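PDB 1LRZ: aminoacyltransferase FemA from Staphylococcus aureus, which catalyses the addition of glycines 2 and 3 of the pentaglycine bridge of the cell-wall peptidoglycan, using glycyl-tRNA(Gly) as donor. Local coordinates for residues I243-D246 with E247-K250; N293-K296 with I297-G300; K301-Q304 with E305-N309. All blocks are in the same frame, centred on the assembly; numbering follows the deposited sequence.

The three contacts lie at the root of the helical arm of FemA, an antiparallel hairpin of helices 245-272 and 277-307 inserted between neighbouring antiparallel strands 236-244 and 310-320. Contact 1 starts the outgoing helix, contact 2 is two turns of the returning helix, and contact 3 is the end of that helix. The centres of contact 1 and contact 2 are about 11 Å apart. Those of contact 1 and contact 3 are about 10 Å apart, and those of contact 2 and contact 3 about 12 Å. A probable hydrogen bond from Phe245 N to Asn309 O, 2.8 Å, links contacts 1 and 3, and Phe245 CD2 packs 3.6 Å from Gly300 O of contact 2.

Contact 1: residues I243-D246 with E247-K250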
loop_
_atom_site.group_PDB
_atom_site.type_symbol
_atom_site.label_atom_id
_atom_site.label_comp_id
_atom_site.label_asym_id
_atom_site.label_seq_id
_atom_site.Cartn_x
_atom_site.Cartn_y
_atom_site.Cartn_z
ATOM N N ILE A 243 6.744 18.268 -10.828
ATOM C CA ILE A 243 7.407 18.840 -11.981
ATOM C C ILE A 243 8.241 20.010 -11.487
ATOM O O ILE A 243 7.741 20.854 -10.744
ATOM C CB ILE A 243 6.406 19.390 -13.009
ATOM C CG1 ILE A 243 5.544 18.254 -13.572
ATOM C CG2 ILE A 243 7.164 20.116 -14.122
ATOM C CD1 ILE A 243 4.451 18.730 -14.524
ATOM N N ASN A 244 9.510 20.029 -11.883
ATOM C CA ASN A 244 10.431 21.116 -11.564
ATOM C C ASN A 244 10.422 21.868 -12.894
ATOM O O ASN A 244 10.977 21.387 -13.881
ATOM C CB ASN A 244 11.832 20.565 -11.275
ATOM C CG ASN A 244 12.850 21.660 -11.018
ATOM O OD1 ASN A 244 13.670 21.558 -10.099
ATOM N ND2 ASN A 244 12.809 22.711 -11.830
ATOM N N PHE A 245 9.785 23.031 -12.936
ATOM C CA PHE A 245 9.694 23.734 -14.204
ATOM C C PHE A 245 10.992 24.178 -14.857
ATOM O O PHE A 245 11.124 24.056 -16.071
ATOM C CB PHE A 245 8.683 24.872 -14.089
ATOM C CG PHE A 245 7.262 24.381 -13.986
ATOM C CD1 PHE A 245 6.536 24.537 -12.813
ATOM C CD2 PHE A 245 6.678 23.686 -15.047
ATOM C CE1 PHE A 245 5.252 24.003 -12.685
ATOM C CE2 PHE A 245 5.395 23.148 -14.930
ATOM C CZ PHE A 245 4.681 23.307 -13.740
ATOM N N ASP A 246 11.963 24.661 -14.088
ATOM C CA ASP A 246 13.229 25.052 -14.701
ATOM C C ASP A 246 13.848 23.872 -15.438
ATOM O O ASP A 246 14.316 24.014 -16.562
ATOM C CB ASP A 246 14.232 25.558 -13.659
ATOM C CG ASP A 246 13.932 26.965 -13.207
ATOM O OD1 ASP A 246 13.382 27.742 -14.018
ATOM O OD2 ASP A 246 14.257 27.299 -12.046
ATOM N N GLU A 247 13.852 22.703 -14.806
ATOM C CA GLU A 247 14.439 21.527 -15.438
ATOM C C GLU A 247 13.578 21.047 -16.603
ATOM O O GLU A 247 14.092 20.622 -17.638
ATOM C CB GLU A 247 14.615 20.412 -14.402
ATOM C CG GLU A 247 15.426 20.854 -13.175
ATOM C CD GLU A 247 15.738 19.712 -12.223
ATOM O OE1 GLU A 247 14.814 18.935 -11.894
ATOM O OE2 GLU A 247 16.907 19.597 -11.795
ATOM N N TYR A 248 12.263 21.126 -16.432
ATOM C CA TYR A 248 11.323 20.706 -17.470
ATOM C C TYR A 248 11.501 21.578 -18.719
ATOM O O TYR A 248 11.695 21.076 -19.832
ATOM C CB TYR A 248 9.900 20.834 -16.924
ATOM C CG TYR A 248 8.791 20.513 -17.898
ATOM C CD1 TYR A 248 8.739 19.287 -18.559
ATOM C CD2 TYR A 248 7.743 21.408 -18.090
ATOM C CE1 TYR A 248 7.656 18.964 -19.382
ATOM C CE2 TYR A 248 6.668 21.099 -18.899
ATOM C CZ TYR A 248 6.622 19.878 -19.541
ATOM O OH TYR A 248 5.526 19.576 -20.318
ATOM N N ILE A 249 11.448 22.890 -18.518
ATOM C CA ILE A 249 11.604 23.834 -19.612
ATOM C C ILE A 249 12.977 23.683 -20.265
ATOM O O ILE A 249 13.099 23.811 -21.482
ATOM C CB ILE A 249 11.398 25.285 -19.115
ATOM C CG1 ILE A 249 9.975 25.433 -18.564
ATOM C CG2 ILE A 249 11.637 26.272 -20.252
ATOM C CD1 ILE A 249 9.714 26.743 -17.814
ATOM N N LYS A 250 14.007 23.395 -19.469
ATOM C CA LYS A 250 15.346 23.213 -20.027
ATOM C C LYS A 250 15.355 22.030 -20.981
ATOM O O LYS A 250 15.882 22.127 -22.094
ATOM C CB LYS A 250 16.383 22.973 -18.924
ATOM C CG LYS A 250 17.751 22.563 -19.473
ATOM C CD LYS A 250 18.777 22.316 -18.370
ATOM C CE LYS A 250 20.175 22.118 -18.961
ATOM N NZ LYS A 250 21.223 21.912 -17.919
#
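Glu247 reaches back across the amide of Asn244, three residues earlier. Its CB sits 3.8 Å from Asn244 O. Because CG stands anti to the carbonyl carbon (chi1 -55°), the chain turns toward the start of the helix, and Glu247 CG comes 3.5 Å from Asn244 CG. The carboxylate carbon CD then reaches 3.5 Å from Asn244 OD1. The two side chains cross at about a right angle, with amide and carboxylate planes 27° apart. No hydrogen bond forms between the tips, since Glu247 OE1 and Asn244 OD1, 3.4 Å apart, are both acceptors; Glu247 OE2 is the more distant oxygen, 4.1 Å from Asn244 OD1. The tip is held instead by a salt bridge from OE1 to Lys192.

On another side of the turn, Tyr248 lies alongside Phe245. Its CD2 approaches Phe245 CD2 at 3.9 Å, near the plane of the phenylalanine ring, and its CB rests against Ile243 CG2. That same methyl lies over one face of the Phe245 ring, toward its rim.

Backbone bonds fix the spacing. Tyr248 N donates to Asn244 O at 2.9 Å, and Ile249 N to Phe245 O at 2.7 Å, nearly straight at 172°. Asn244 occupies the N-cap position, and the whole is a strand-to-helix junction, the first turn of the long helical arm of FemA.

Contact 2: residues N293-K296 with I297-G300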
loop_
_atom_site.group_PDB
_atom_site.type_symbol
_atom_site.label_atom_id
_atom_site.label_comp_id
_atom_site.label_asym_id
_atom_site.label_seq_id
_atom_site.Cartn_x
_atom_site.Cartn_y
_atom_site.Cartn_z
ATOM N N ASN A 293 5.917 21.384 -29.211
ATOM C CA ASN A 293 6.997 21.660 -28.271
ATOM C C ASN A 293 6.848 23.085 -27.730
ATOM O O ASN A 293 6.988 23.322 -26.527
ATOM C CB ASN A 293 8.357 21.496 -28.963
ATOM C CG ASN A 293 9.520 21.916 -28.076
ATOM O OD1 ASN A 293 10.066 21.117 -27.309
ATOM N ND2 ASN A 293 9.897 23.185 -28.171
ATOM N N GLU A 294 6.537 24.023 -28.622
ATOM C CA GLU A 294 6.371 25.415 -28.236
ATOM C C GLU A 294 5.234 25.595 -27.229
ATOM O O GLU A 294 5.378 26.322 -26.238
ATOM C CB GLU A 294 6.107 26.267 -29.476
ATOM C CG GLU A 294 5.926 27.741 -29.174
ATOM C CD GLU A 294 5.839 28.574 -30.433
ATOM O OE1 GLU A 294 4.945 28.300 -31.260
ATOM O OE2 GLU A 294 6.667 29.495 -30.595
ATOM N N GLN A 295 4.102 24.941 -27.483
ATOM C CA GLN A 295 2.968 25.030 -26.579
ATOM C C GLN A 295 3.311 24.414 -25.233
ATOM O O GLN A 295 2.842 24.886 -24.202
ATOM C CB GLN A 295 1.732 24.339 -27.170
ATOM C CG GLN A 295 1.086 25.133 -28.295
ATOM C CD GLN A 295 -0.162 24.472 -28.856
ATOM O OE1 GLN A 295 -1.126 24.201 -28.125
ATOM N NE2 GLN A 295 -0.157 24.213 -30.167
ATOM N N LYS A 296 4.128 23.364 -25.229
ATOM C CA LYS A 296 4.502 22.754 -23.953
ATOM C C LYS A 296 5.333 23.747 -23.144
ATOM O O LYS A 296 5.148 23.885 -21.932
ATOM C CB LYS A 296 5.316 21.477 -24.166
ATOM C CG LYS A 296 4.504 20.222 -24.427
ATOM C CD LYS A 296 5.460 19.038 -24.459
ATOM C CE LYS A 296 4.810 17.768 -24.945
ATOM N NZ LYS A 296 5.864 16.757 -25.252
ATOM N N ILE A 297 6.252 24.433 -23.819
ATOM C CA ILE A 297 7.097 25.418 -23.156
ATOM C C ILE A 297 6.232 26.543 -22.591
ATOM O O ILE A 297 6.374 26.917 -21.422
ATOM C CB ILE A 297 8.162 25.986 -24.136
ATOM C CG1 ILE A 297 9.171 24.880 -24.484
ATOM C CG2 ILE A 297 8.872 27.177 -23.511
ATOM C CD1 ILE A 297 10.225 25.272 -25.507
ATOM N N GLU A 298 5.313 27.060 -23.403
ATOM C CA GLU A 298 4.429 28.129 -22.952
ATOM C C GLU A 298 3.604 27.672 -21.750
ATOM O O GLU A 298 3.427 28.431 -20.803
ATOM C CB GLU A 298 3.490 28.569 -24.077
ATOM C CG GLU A 298 4.215 28.927 -25.359
ATOM C CD GLU A 298 3.288 29.483 -26.431
ATOM O OE1 GLU A 298 2.180 28.924 -26.621
ATOM O OE2 GLU A 298 3.679 30.476 -27.089
ATOM N N GLU A 299 3.095 26.440 -21.777
ATOM C CA GLU A 299 2.307 25.950 -20.641
ATOM C C GLU A 299 3.190 25.863 -19.396
ATOM O O GLU A 299 2.763 26.209 -18.300
ATOM C CB GLU A 299 1.705 24.563 -20.908
ATOM C CG GLU A 299 0.849 24.061 -19.724
ATOM C CD GLU A 299 0.429 22.587 -19.828
ATOM O OE1 GLU A 299 -0.454 22.164 -19.043
ATOM O OE2 GLU A 299 0.983 21.851 -20.677
ATOM N N GLY A 300 4.422 25.396 -19.574
ATOM C CA GLY A 300 5.332 25.284 -18.449
ATOM C C GLY A 300 5.602 26.633 -17.801
ATOM O O GLY A 300 5.581 26.769 -16.569
HETATM O O HOH W 1 3.975 21.791 -20.569
#
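Asn293 and Ile297, one turn apart, cross obliquely on the returning helix of the antiparallel two-helix arm of FemA. The isoleucine has CG1 tucked beside its backbone N (chi1 -68°), which sends that branch back toward the preceding turn and leaves Ile297 CG1 3.4 Å from Asn293 O. Both residues are buried, and Ile297 also packs on Leu252 and Asn253 of helix 245-272, so this is the stripe of the helix that meets its partner.

Glu294 and Glu298 slant across each other. Their carboxylates are almost parallel, with planes 17° apart, yet the like charges of Glu294 OE2 and Glu298 OE2 stay 4.7 Å from each other. Both residues are exposed, so solvent probably screens them, and Glu294 also packs on Arg256 of helix 245-272. The nearest approach of the side chains is a methylene to a carboxylate, Glu294 CG to Glu298 OE2, 4.1 Å. The first torsion of Glu298 points its CG back to the preceding turn, 3.0 Å from Glu294 O, the same oxygen that accepts the backbone bond from Glu298 N; the chain is extended beyond.

Regular helical bonds run through the segment, among them Glu299 N to Gln295 O at 158°. At Lys296 O a second donor joins: besides Gly300 N at 2.9 Å, a water donates to it at 2.8 Å and with its other hydrogen reaches Glu299 OE2 at 3.0 Å.

Contact 3: residues K301-Q304 with E305-N309; sequences KRLQ and EEHGN
Helical bonds link Lys301-Gln304 to the residues that follow until Gly308, where phi turns positive (106°) and the chain leaves the helix; the final bond, Gly308 N to Gln304 O, is 2.7 Å long but bent to 138°. Just before it, His307 N gives a straighter bond of 2.7 Å to Leu303 O, arriving nearly head-on to the carbonyl.

That carbonyl also faces the histidine side chain. The first torsion of His307 turns the imidazole back over the previous turn, so that Leu303 O lies at the ring edge, near its plane, 3.2 Å from His307 CD2. The leucine side chain meets the ring at a slant, Leu303 CD2 lying 3.7 Å from His307 NE2. Glu306 CG lies over the centre of one face of the His307 ring, 3.4 Å above the plane, and Phe336 meets the histidine edge-to-face.

Arg302 and Glu306 run side by side. Glu306 OE1 approaches the guanidinium edge, 4.1 Å from Arg302 NH2, too far for a salt bridge, and the flat groups stand nearly perpendicular.

The Gln304 side chain, extended, runs out from the helix, and Asn309 turns back to lie beside it. Asn309 ND2 makes a weak hydrogen bond to Gln304 OE1, 2.8 Å long but strongly bent at 127°. Leu303 and Gln304 also pack on Phe245 of helix 245-272. The segment is a glycine-terminated helix C-terminus, the point where the returning helix of the FemA arm hands the chain back to strand 310-320 of the globular domain.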
loop_
_atom_site.group_PDB
_atom_site.type_symbol
_atom_site.label_atom_id
_atom_site.label_comp_id
_atom_site.label_asym_id
_atom_site.label_seq_id
_atom_site.Cartn_x
_atom_site.Cartn_y
_atom_site.Cartn_z
ATOM N N LYS A 301 5.854 27.641 -18.629
ATOM C CA LYS A 301 6.118 28.973 -18.110
ATOM C C LYS A 301 4.910 29.534 -17.372
ATOM O O LYS A 301 5.053 30.146 -16.311
ATOM C CB LYS A 301 6.540 29.902 -19.247
ATOM C CG LYS A 301 7.930 29.568 -19.767
ATOM C CD LYS A 301 8.318 30.435 -20.948
ATOM C CE LYS A 301 9.737 30.125 -21.403
ATOM N NZ LYS A 301 10.091 30.891 -22.637
ATOM N N ARG A 302 3.721 29.311 -17.918
ATOM C CA ARG A 302 2.512 29.802 -17.282
ATOM C C ARG A 302 2.282 29.126 -15.923
ATOM O O ARG A 302 1.960 29.797 -14.933
ATOM C CB ARG A 302 1.303 29.574 -18.192
ATOM C CG ARG A 302 -0.017 30.072 -17.597
ATOM C CD ARG A 302 -1.181 29.780 -18.523
ATOM N NE ARG A 302 -1.274 28.350 -18.799
ATOM C CZ ARG A 302 -1.622 27.435 -17.900
ATOM N NH1 ARG A 302 -1.671 26.154 -18.248
ATOM N NH2 ARG A 302 -1.940 27.797 -16.663
ATOM N N LEU A 303 2.444 27.801 -15.870
ATOM C CA LEU A 303 2.248 27.081 -14.612
ATOM C C LEU A 303 3.299 27.484 -13.583
ATOM O O LEU A 303 2.992 27.641 -12.398
ATOM C CB LEU A 303 2.298 25.563 -14.837
ATOM C CG LEU A 303 1.121 24.936 -15.591
ATOM C CD1 LEU A 303 1.440 23.476 -15.876
ATOM C CD2 LEU A 303 -0.166 25.054 -14.769
ATOM N N GLN A 304 4.533 27.665 -14.044
ATOM C CA GLN A 304 5.630 28.047 -13.163
ATOM C C GLN A 304 5.331 29.391 -12.501
ATOM O O GLN A 304 5.539 29.558 -11.300
ATOM C CB GLN A 304 6.939 28.139 -13.950
ATOM C CG GLN A 304 8.162 28.460 -13.098
ATOM C CD GLN A 304 9.433 28.637 -13.918
ATOM O OE1 GLN A 304 10.516 28.208 -13.507
ATOM N NE2 GLN A 304 9.310 29.279 -15.076
ATOM N N GLU A 305 4.834 30.350 -13.277
ATOM C CA GLU A 305 4.524 31.657 -12.712
ATOM C C GLU A 305 3.361 31.596 -11.735
ATOM O O GLU A 305 3.357 32.289 -10.725
ATOM C CB GLU A 305 4.212 32.673 -13.812
ATOM C CG GLU A 305 5.403 32.983 -14.703
ATOM C CD GLU A 305 5.277 34.321 -15.412
ATOM O OE1 GLU A 305 4.219 34.565 -16.038
ATOM O OE2 GLU A 305 6.239 35.123 -15.345
ATOM N N GLU A 306 2.368 30.769 -12.027
ATOM C CA GLU A 306 1.231 30.668 -11.132
ATOM C C GLU A 306 1.489 29.842 -9.871
ATOM O O GLU A 306 1.083 30.234 -8.776
ATOM C CB GLU A 306 0.027 30.087 -11.869
ATOM C CG GLU A 306 -1.055 29.565 -10.934
ATOM C CD GLU A 306 -2.358 29.267 -11.645
ATOM O OE1 GLU A 306 -2.325 28.608 -12.708
ATOM O OE2 GLU A 306 -3.419 29.688 -11.135
ATOM N N HIS A 307 2.182 28.717 -10.020
ATOM C CA HIS A 307 2.418 27.823 -8.887
ATOM C C HIS A 307 3.816 27.820 -8.288
ATOM O O HIS A 307 4.008 27.309 -7.193
ATOM C CB HIS A 307 2.064 26.388 -9.298
ATOM C CG HIS A 307 0.727 26.262 -9.962
ATOM N ND1 HIS A 307 -0.452 26.167 -9.255
ATOM C CD2 HIS A 307 0.383 26.251 -11.271
ATOM C CE1 HIS A 307 -1.466 26.104 -10.100
ATOM N NE2 HIS A 307 -0.986 26.154 -11.331
ATOM N N GLY A 308 4.790 28.383 -8.987
ATOM C CA GLY A 308 6.147 28.360 -8.472
ATOM C C GLY A 308 6.939 27.341 -9.271
ATOM O O GLY A 308 6.382 26.700 -10.158
ATOM N N ASN A 309 8.218 27.154 -8.965
ATOM C CA ASN A 309 9.004 26.217 -9.753
ATOM C C ASN A 309 8.711 24.730 -9.541
ATOM O O ASN A 309 9.029 23.919 -10.410
ATOM C CB ASN A 309 10.497 26.470 -9.571
ATOM C CG ASN A 309 11.325 25.729 -10.596
ATOM O OD1 ASN A 309 12.173 24.904 -10.253
ATOM N ND2 ASN A 309 11.076 26.008 -11.867
#